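Local coordinates for PUM-HD domain-containing protein (PDB 7CGF), which binds RNA through its Pumilio homology domain, the part present here, and probably regulates messenger RNAs by recognising elements in their 3' untranslated regions, at residues I249-S254 and K282-G287; P298-M303 and R326-T331; V312-F317 and A350-Y355. The protein carries 2 engineered substitutions. One frame throughout, in Å; residues are numbered along the deposited sequence.

Contact 1: I249-S254 and K282-G287; sequences IVTRVS and KSMIVG
Met-284 reaches across to Val-250 and Thr-251 because its CG stands anti to its own carbonyl carbon and its chain then bends at chi3 (58°), which carries CE over to the Thr-251 backbone and side chain. On the other side, CG1 of Val-250 is anti to the backbone N and meets the thioether. The two helices are successive outer members of the Pumilio-repeat superhelix, running almost parallel, 7° between their directions and 9.2 Å between the axes of the short segments. No hydrogen bond crosses between them; the join is made of side chains. CG1 of Val-250 lies 4.0 Å from SD of Met-284 and 4.2 Å from CG1 of Ile-285, so a single methyl touches two neighbours of the opposite helix. The Met-284 methyl, CE, ends 3.5 Å from OG1 of Thr-251, a hydroxyl whose polar partner is the carbonyl of Met-247 one turn earlier.

Ser-254 fills the closest approach of the two backbones, its CA 5.1 Å from the CA of Ile-285. Such proximity suits a small residue. Its hydroxyl faces the other helix yet is satisfied at home, with OG donating to O of Val-250 at 2.9 Å. This bond holds OG beside the backbone N; the same oxygen also takes the helical N-H of Ser-254, from the opposite face of its plane. Ile-285 continues inward to Cys-273 and Leu-274 of helix 266-276, linking this outer layer to the helix behind it. The contact stays about 12 Å from the RNA at its nearest atom, which places it on the convex side of the arc, away from the RNA-binding face. Held by Val-250, the Ser-254 OG rests 3.5 Å from CG1 of Ile-285.

Contact 2: P298-M303 and R326-T331; sequences PIVVQM and RELILT
Thr-331 turns its methyl onto Pro-298 and Val-300: CG2 lies 3.6 Å from CB of Pro-298, with the proline CG equally near, and 3.8 Å from CG1 of Val-300. Both segments belong to the Pumilio repeat predicted at 294-331, where the short helix 299-304 meets helix 322-332, the axes of segments 299-303 and 326-331 crossing at -74°. The second valine methyl has a separate partner, CG2 of Val-300 standing 4.0 Å from CD2 of Leu-328. Val-300 can serve both because its CG1 takes the crowded position between backbone N and carbonyl carbon (chi1 59°), leaving CG2 anti to N.

The next shell holds these groups in place. The Thr-331 hydroxyl donates back to its own helix, which fixes its rotation and presents CG2 to the proline. Pro-298 is the N-cap residue of helix 299-304, and its carbonyl accepts from N of Gln-302. Farther out, Cys-290 of helix 279-290 packs on both Leu-328 and Thr-331, Phe-317 of helix 309-319 touches Leu-328, and His-335 lies against Pro-298. The bond behind the methyl contact is short, 2.6 Å from OG1 of Thr-331 to O of Glu-327, an oxygen that also accepts from N of Thr-331.

Contact 3: V312-F317 and A350-Y355; sequences VVQKMF and AKLEKY. With nucleotides of chain B.
OD1 of Asp-318 takes a hydrogen bond from OH of Tyr-355, whose ring packs on Phe-317, so the carboxylate next to segment 312-317 draws the phenol of segment 350-355 to it, with NE2 of Gln-314 adding a weak bond. The rings of Tyr-355 and Phe-317 meet obliquely, planes at 37° and centroids 5.4 Å apart; their nearest atoms are the two CD2 carbons, at 3.6 Å. Leu-352 covers a face of the Phe-317 ring in a CH-pi contact, its CD2 4.2 Å from the ring centroid. The same methyl is pressed by the amide of Gln-314, with OE1 of Gln-314 only 3.1 Å from CD2 of Leu-352. Gln-314 is bent at chi2 (76°), which turns its CD toward Leu-352 and Lys-351, and OE1 also lies 3.4 Å from CB of Lys-351. An alanine at Tyr-355 would probably leave OD1 of Asp-318 without its phenol partner and open a gap beside CD2 and CB of Phe-317. Farther along, NZ of Lys-351 reaches O4 of U1 of chain B; the modelled separation is too short for its detail to be trusted. Inside, Leu-328 and Ile-329 pack on Phe-317. A basic side chain beside an RNA base, next to an apolar seam between the 294-331 repeat and the following C-terminal helices, fits the end of a Pumilio homology domain.

In the fold
The three contacts gather at the C-terminal end of the Pumilio superhelix. Contact 1 closes before the other two open, whereas contacts 2 and 3 interleave along the chain: helix 299-304, helix 309-319, helix 322-332, then the closing helices 345-351 and 353-356. Centres of contacts 1 and 2 are about 14 Å apart, of 1 and 3 about 18 Å, and of 2 and 3 about 11 Å. Val-286 of helix 279-290 joins all three, touching Glu-327 and Leu-328 of contact 2 and Met-316 of contact 3. Met-303 meets Val-312 and Val-313, binding contacts 2 and 3. Helix packing thus runs continuously from contact 1 to the segment that carries Lys-351 beside the RNA.

Contact 1: I249-S254 and K282-G287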
loop_
_atom_site.group_PDB
_atom_site.type_symbol
_atom_site.label_atom_id
_atom_site.label_comp_id
_atom_site.label_asym_id
_atom_site.label_seq_id
_atom_site.Cartn_x
_atom_site.Cartn_y
_atom_site.Cartn_z
ATOM N N ILE A 249 6.395 21.894 3.586
ATOM C CA ILE A 249 6.486 20.937 4.691
ATOM C C ILE A 249 7.725 21.214 5.528
ATOM O O ILE A 249 7.659 21.286 6.758
ATOM C CB ILE A 249 6.460 19.493 4.162
ATOM C CG1 ILE A 249 5.048 19.148 3.671
ATOM C CG2 ILE A 249 6.872 18.510 5.255
ATOM C CD1 ILE A 249 4.979 17.828 2.930
ATOM N N VAL A 250 8.869 21.428 4.867
ATOM C CA VAL A 250 10.112 21.644 5.605
ATOM C C VAL A 250 10.058 22.952 6.369
ATOM O O VAL A 250 10.596 23.056 7.479
ATOM C CB VAL A 250 11.310 21.591 4.640
ATOM C CG1 VAL A 250 12.581 22.120 5.312
ATOM C CG2 VAL A 250 11.494 20.168 4.132
ATOM N N THR A 251 9.430 23.980 5.787
ATOM C CA THR A 251 9.268 25.237 6.509
ATOM C C THR A 251 8.433 25.029 7.757
ATOM O O THR A 251 8.778 25.524 8.836
ATOM C CB THR A 251 8.627 26.296 5.609
ATOM O OG1 THR A 251 9.485 26.561 4.496
ATOM C CG2 THR A 251 8.378 27.593 6.361
ATOM N N ARG A 252 7.333 24.282 7.632
ATOM C CA ARG A 252 6.466 24.060 8.785
ATOM C C ARG A 252 7.161 23.225 9.855
ATOM O O ARG A 252 7.047 23.523 11.053
ATOM C CB ARG A 252 5.166 23.392 8.345
ATOM C CG ARG A 252 4.147 23.323 9.465
ATOM C CD ARG A 252 2.738 23.169 8.939
ATOM N NE ARG A 252 1.777 23.282 10.031
ATOM C CZ ARG A 252 1.120 24.396 10.328
ATOM N NH1 ARG A 252 1.303 25.490 9.596
ATOM N NH2 ARG A 252 0.272 24.413 11.348
ATOM N N VAL A 253 7.848 22.158 9.433
ATOM C CA VAL A 253 8.590 21.299 10.352
ATOM C C VAL A 253 9.678 22.090 11.053
ATOM O O VAL A 253 9.859 21.982 12.272
ATOM C CB VAL A 253 9.162 20.090 9.587
ATOM C CG1 VAL A 253 10.209 19.373 10.414
ATOM C CG2 VAL A 253 8.029 19.126 9.192
ATOM N N SER A 254 10.421 22.903 10.302
ATOM C CA SER A 254 11.504 23.672 10.909
ATOM C C SER A 254 10.975 24.694 11.899
ATOM O O SER A 254 11.562 24.881 12.972
ATOM C CB SER A 254 12.331 24.358 9.824
ATOM O OG SER A 254 12.973 23.381 9.025
ATOM N N LYS A 282 17.746 20.618 4.405
ATOM C CA LYS A 282 18.527 20.185 5.557
ATOM C C LYS A 282 19.083 21.380 6.316
ATOM O O LYS A 282 19.106 21.386 7.551
ATOM C CB LYS A 282 19.658 19.261 5.101
ATOM C CG LYS A 282 19.203 17.928 4.528
ATOM C CD LYS A 282 20.345 17.250 3.782
ATOM C CE LYS A 282 19.912 15.929 3.208
ATOM N NZ LYS A 282 21.041 15.200 2.556
ATOM N N SER A 283 19.511 22.419 5.591
ATOM C CA SER A 283 20.010 23.632 6.234
ATOM C C SER A 283 18.945 24.287 7.114
ATOM O O SER A 283 19.256 24.809 8.190
ATOM C CB SER A 283 20.515 24.603 5.153
ATOM O OG SER A 283 20.806 25.892 5.661
ATOM N N MET A 284 17.684 24.287 6.669
ATOM C CA MET A 284 16.619 24.880 7.475
ATOM C C MET A 284 16.383 24.095 8.761
ATOM O O MET A 284 16.175 24.691 9.827
ATOM C CB MET A 284 15.333 24.957 6.661
ATOM C CG MET A 284 15.465 25.897 5.482
ATOM S SD MET A 284 14.041 25.768 4.418
ATOM C CE MET A 284 12.773 26.196 5.613
ATOM N N ILE A 285 16.384 22.761 8.669
ATOM C CA ILE A 285 16.163 21.922 9.848
ATOM C C ILE A 285 17.342 22.036 10.809
ATOM O O ILE A 285 17.156 22.223 12.015
ATOM C CB ILE A 285 15.911 20.462 9.431
ATOM C CG1 ILE A 285 14.645 20.366 8.580
ATOM C CG2 ILE A 285 15.808 19.546 10.662
ATOM C CD1 ILE A 285 14.462 19.007 7.895
ATOM N N VAL A 286 18.570 21.953 10.283
ATOM C CA VAL A 286 19.763 22.117 11.123
ATOM C C VAL A 286 19.770 23.483 11.807
ATOM O O VAL A 286 20.067 23.596 13.005
ATOM C CB VAL A 286 21.039 21.894 10.294
ATOM C CG1 VAL A 286 22.272 22.270 11.108
ATOM C CG2 VAL A 286 21.136 20.443 9.849
ATOM N N GLY A 287 19.441 24.544 11.068
ATOM C CA GLY A 287 19.437 25.869 11.667
ATOM C C GLY A 287 18.412 26.006 12.774
ATOM O O GLY A 287 18.669 26.643 13.798
#

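Contact 2: P298-M303 and R326-T331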
loop_
_atom_site.group_PDB
_atom_site.type_symbol
_atom_site.label_atom_id
_atom_site.label_comp_id
_atom_site.label_asym_id
_atom_site.label_seq_id
_atom_site.Cartn_x
_atom_site.Cartn_y
_atom_site.Cartn_z
ATOM N N PRO A 298 19.991 24.726 23.333
ATOM C CA PRO A 298 19.580 24.591 21.928
ATOM C C PRO A 298 18.612 23.435 21.735
ATOM O O PRO A 298 18.641 22.444 22.468
ATOM C CB PRO A 298 20.899 24.334 21.191
ATOM C CG PRO A 298 21.958 24.862 22.103
ATOM C CD PRO A 298 21.452 24.618 23.487
ATOM N N ILE A 299 17.752 23.578 20.721
ATOM C CA ILE A 299 16.713 22.582 20.456
ATOM C C ILE A 299 17.322 21.199 20.276
ATOM O O ILE A 299 16.771 20.201 20.758
ATOM C CB ILE A 299 15.877 23.004 19.229
ATOM C CG1 ILE A 299 15.146 24.325 19.498
ATOM C CG2 ILE A 299 14.888 21.931 18.840
ATOM C CD1 ILE A 299 14.008 24.207 20.473
ATOM N N VAL A 300 18.459 21.111 19.576
ATOM C CA VAL A 300 19.068 19.812 19.295
ATOM C C VAL A 300 19.453 19.100 20.588
ATOM O O VAL A 300 19.376 17.865 20.672
ATOM C CB VAL A 300 20.273 19.974 18.339
ATOM C CG1 VAL A 300 21.351 20.913 18.939
ATOM C CG2 VAL A 300 20.860 18.616 17.971
ATOM N N VAL A 301 19.841 19.858 21.617
ATOM C CA VAL A 301 20.169 19.266 22.909
ATOM C C VAL A 301 18.915 18.717 23.581
ATOM O O VAL A 301 18.891 17.567 24.036
ATOM C CB VAL A 301 20.881 20.302 23.796
ATOM C CG1 VAL A 301 21.179 19.709 25.162
ATOM C CG2 VAL A 301 22.150 20.786 23.107
ATOM N N GLN A 302 17.851 19.527 23.637
ATOM C CA GLN A 302 16.571 19.061 24.163
ATOM C C GLN A 302 16.088 17.826 23.414
ATOM O O GLN A 302 15.567 16.881 24.020
ATOM C CB GLN A 302 15.528 20.168 24.064
ATOM C CG GLN A 302 15.946 21.483 24.702
ATOM C CD GLN A 302 14.926 22.583 24.499
ATOM O OE1 GLN A 302 13.721 22.337 24.502
ATOM N NE2 GLN A 302 15.407 23.808 24.302
ATOM N N MET A 303 16.268 17.815 22.093
ATOM C CA MET A 303 15.831 16.680 21.286
ATOM C C MET A 303 16.566 15.403 21.669
ATOM O O MET A 303 15.975 14.320 21.685
ATOM C CB MET A 303 16.034 17.005 19.803
ATOM C CG MET A 303 15.013 17.997 19.265
ATOM S SD MET A 303 15.444 18.550 17.595
ATOM C CE MET A 303 15.295 17.027 16.667
ATOM N N ARG A 326 29.237 20.057 11.223
ATOM C CA ARG A 326 30.136 20.884 12.015
ATOM C C ARG A 326 29.359 21.823 12.933
ATOM O O ARG A 326 29.709 21.979 14.108
ATOM C CB ARG A 326 31.070 21.644 11.071
ATOM C CG ARG A 326 31.984 22.629 11.722
ATOM C CD ARG A 326 33.000 23.113 10.698
ATOM N NE ARG A 326 33.803 24.193 11.248
ATOM C CZ ARG A 326 33.419 25.460 11.222
ATOM N NH1 ARG A 326 34.195 26.403 11.745
ATOM N NH2 ARG A 326 32.257 25.777 10.659
ATOM N N GLU A 327 28.272 22.424 12.437
ATOM C CA GLU A 327 27.469 23.289 13.296
ATOM C C GLU A 327 26.783 22.492 14.404
ATOM O O GLU A 327 26.677 22.962 15.545
ATOM C CB GLU A 327 26.433 24.054 12.468
ATOM C CG GLU A 327 25.571 25.002 13.310
ATOM C CD GLU A 327 24.504 25.738 12.504
ATOM O OE1 GLU A 327 23.867 26.665 13.064
ATOM O OE2 GLU A 327 24.303 25.397 11.315
ATOM N N LEU A 328 26.293 21.291 14.083
ATOM C CA LEU A 328 25.666 20.456 15.107
ATOM C C LEU A 328 26.659 20.064 16.193
ATOM O O LEU A 328 26.324 20.075 17.385
ATOM C CB LEU A 328 25.073 19.199 14.475
ATOM C CG LEU A 328 23.823 19.396 13.622
ATOM C CD1 LEU A 328 23.626 18.175 12.769
ATOM C CD2 LEU A 328 22.620 19.624 14.520
ATOM N N ILE A 329 27.876 19.688 15.795
ATOM C CA ILE A 329 28.902 19.297 16.763
ATOM C C ILE A 329 29.259 20.473 17.667
ATOM O O ILE A 329 29.332 20.339 18.897
ATOM C CB ILE A 329 30.142 18.753 16.034
ATOM C CG1 ILE A 329 29.835 17.393 15.402
ATOM C CG2 ILE A 329 31.342 18.680 16.987
ATOM C CD1 ILE A 329 30.718 17.057 14.209
ATOM N N LEU A 330 29.476 21.646 17.074
ATOM C CA LEU A 330 29.839 22.808 17.877
ATOM C C LEU A 330 28.717 23.199 18.830
ATOM O O LEU A 330 28.980 23.737 19.910
ATOM C CB LEU A 330 30.228 23.969 16.958
ATOM C CG LEU A 330 31.480 23.657 16.120
ATOM C CD1 LEU A 330 31.698 24.653 14.994
ATOM C CD2 LEU A 330 32.723 23.575 17.009
ATOM N N THR A 331 27.468 22.895 18.471
ATOM C CA THR A 331 26.329 23.220 19.319
ATOM C C THR A 331 26.146 22.211 20.451
ATOM O O THR A 331 25.753 22.591 21.559
ATOM C CB THR A 331 25.061 23.291 18.456
ATOM O OG1 THR A 331 25.274 24.219 17.383
ATOM C CG2 THR A 331 23.868 23.747 19.268
#

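Contact 3: V312-F317 and A350-Y355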
loop_
_atom_site.group_PDB
_atom_site.type_symbol
_atom_site.label_atom_id
_atom_site.label_comp_id
_atom_site.label_asym_id
_atom_site.label_seq_id
_atom_site.Cartn_x
_atom_site.Cartn_y
_atom_site.Cartn_z
ATOM N N VAL A 312 15.658 11.527 15.729
ATOM C CA VAL A 312 15.700 12.572 14.712
ATOM C C VAL A 312 17.077 13.207 14.682
ATOM O O VAL A 312 17.615 13.501 13.609
ATOM C CB VAL A 312 14.606 13.625 14.952
ATOM C CG1 VAL A 312 14.656 14.700 13.854
ATOM C CG2 VAL A 312 13.232 12.961 15.016
ATOM N N VAL A 313 17.683 13.405 15.857
ATOM C CA VAL A 313 19.024 13.993 15.894
ATOM C C VAL A 313 20.031 13.049 15.252
ATOM O O VAL A 313 20.882 13.465 14.456
ATOM C CB VAL A 313 19.413 14.361 17.341
ATOM C CG1 VAL A 313 20.875 14.847 17.403
ATOM C CG2 VAL A 313 18.489 15.423 17.888
ATOM N N GLN A 314 19.935 11.754 15.558
ATOM C CA GLN A 314 20.806 10.786 14.908
ATOM C C GLN A 314 20.649 10.832 13.391
ATOM O O GLN A 314 21.639 10.804 12.653
ATOM C CB GLN A 314 20.509 9.385 15.447
ATOM C CG GLN A 314 21.332 8.286 14.803
ATOM C CD GLN A 314 22.756 8.270 15.319
ATOM O OE1 GLN A 314 23.001 8.559 16.492
ATOM N NE2 GLN A 314 23.703 7.934 14.450
ATOM N N LYS A 315 19.409 10.902 12.903
ATOM C CA LYS A 315 19.196 10.967 11.460
ATOM C C LYS A 315 19.813 12.229 10.858
ATOM O O LYS A 315 20.351 12.194 9.749
ATOM C CB LYS A 315 17.696 10.902 11.166
ATOM C CG LYS A 315 17.333 10.873 9.683
ATOM C CD LYS A 315 17.857 9.631 8.965
ATOM C CE LYS A 315 17.231 8.347 9.497
ATOM N NZ LYS A 315 17.478 7.230 8.550
ATOM N N MET A 316 19.715 13.355 11.561
ATOM C CA MET A 316 20.351 14.590 11.102
ATOM C C MET A 316 21.845 14.392 10.896
ATOM O O MET A 316 22.373 14.673 9.817
ATOM C CB MET A 316 20.117 15.711 12.106
ATOM C CG MET A 316 18.673 16.072 12.331
ATOM S SD MET A 316 18.575 17.391 13.538
ATOM C CE MET A 316 19.370 18.612 12.609
ATOM N N PHE A 317 22.544 13.901 11.926
ATOM C CA PHE A 317 23.979 13.661 11.797
ATOM C C PHE A 317 24.283 12.751 10.617
ATOM O O PHE A 317 25.258 12.967 9.889
ATOM C CB PHE A 317 24.541 13.049 13.085
ATOM C CG PHE A 317 24.912 14.057 14.137
ATOM C CD1 PHE A 317 23.957 14.576 14.996
ATOM C CD2 PHE A 317 26.235 14.462 14.292
ATOM C CE1 PHE A 317 24.300 15.502 15.987
ATOM C CE2 PHE A 317 26.586 15.388 15.277
ATOM C CZ PHE A 317 25.626 15.908 16.124
ATOM N N ALA A 350 26.790 7.451 22.128
ATOM C CA ALA A 350 27.657 6.383 21.642
ATOM C C ALA A 350 27.485 6.167 20.142
ATOM O O ALA A 350 28.468 5.947 19.425
ATOM C CB ALA A 350 27.380 5.092 22.414
ATOM N N LYS A 351 26.246 6.228 19.642
ATOM C CA LYS A 351 26.053 6.122 18.202
ATOM C C LYS A 351 26.526 7.368 17.471
ATOM O O LYS A 351 26.652 7.333 16.244
ATOM C CB LYS A 351 24.588 5.855 17.861
ATOM C CG LYS A 351 23.884 4.894 18.793
ATOM C CD LYS A 351 22.540 4.516 18.234
ATOM C CE LYS A 351 21.508 5.518 18.692
ATOM N NZ LYS A 351 20.171 5.327 18.058
ATOM N N LEU A 352 26.792 8.459 18.187
ATOM C CA LEU A 352 27.355 9.661 17.585
ATOM C C LEU A 352 28.853 9.805 17.819
ATOM O O LEU A 352 29.428 10.819 17.409
ATOM C CB LEU A 352 26.645 10.908 18.117
ATOM C CG LEU A 352 25.149 11.047 17.842
ATOM C CD1 LEU A 352 24.649 12.332 18.450
ATOM C CD2 LEU A 352 24.897 11.028 16.351
ATOM N N GLU A 353 29.496 8.823 18.463
ATOM C CA GLU A 353 30.900 8.976 18.842
ATOM C C GLU A 353 31.779 9.249 17.630
ATOM O O GLU A 353 32.712 10.057 17.703
ATOM C CB GLU A 353 31.389 7.732 19.586
ATOM N N LYS A 354 31.482 8.598 16.500
ATOM C CA LYS A 354 32.279 8.786 15.292
ATOM C C LYS A 354 32.335 10.248 14.870
ATOM O O LYS A 354 33.327 10.682 14.275
ATOM C CB LYS A 354 31.718 7.926 14.157
ATOM C CG LYS A 354 30.368 8.399 13.611
ATOM C CD LYS A 354 30.076 7.827 12.224
ATOM C CE LYS A 354 29.397 6.470 12.304
ATOM N NZ LYS A 354 29.871 5.542 11.236
ATOM N N TYR A 355 31.293 11.021 15.170
ATOM C CA TYR A 355 31.250 12.427 14.799
ATOM C C TYR A 355 31.919 13.328 15.818
ATOM O O TYR A 355 32.344 14.433 15.460
ATOM C CB TYR A 355 29.797 12.886 14.606
ATOM C CG TYR A 355 29.068 12.094 13.554
ATOM C CD1 TYR A 355 29.492 12.108 12.231
ATOM C CD2 TYR A 355 27.951 11.330 13.876
ATOM C CE1 TYR A 355 28.836 11.377 11.262
ATOM C CE2 TYR A 355 27.283 10.595 12.909
ATOM C CZ TYR A 355 27.733 10.627 11.604
ATOM O OH TYR A 355 27.086 9.905 10.631
ATOM P P U B 1 17.993 0.178 23.916
ATOM O OP1 U B 1 18.169 1.253 24.933
ATOM O OP2 U B 1 19.005 0.066 22.823
ATOM O "O5'" U B 1 16.516 0.273 23.301
ATOM C "C5'" U B 1 15.363 0.201 24.135
ATOM C "C4'" U B 1 14.564 1.482 24.111
ATOM O "O4'" U B 1 15.438 2.610 24.395
ATOM C "C3'" U B 1 13.909 1.841 22.782
ATOM O "O3'" U B 1 12.680 1.163 22.569
ATOM C "C2'" U B 1 13.771 3.357 22.875
ATOM O "O2'" U B 1 12.662 3.741 23.673
ATOM C "C1'" U B 1 15.047 3.732 23.632
ATOM N N1 U B 1 16.138 4.071 22.696
ATOM C C2 U B 1 16.180 5.375 22.234
ATOM O O2 U B 1 15.389 6.232 22.581
ATOM N N3 U B 1 17.193 5.625 21.349
ATOM C C4 U B 1 18.130 4.734 20.894
ATOM O O4 U B 1 18.969 5.123 20.101
ATOM C C5 U B 1 18.018 3.400 21.402
ATOM C C6 U B 1 17.041 3.131 22.265
#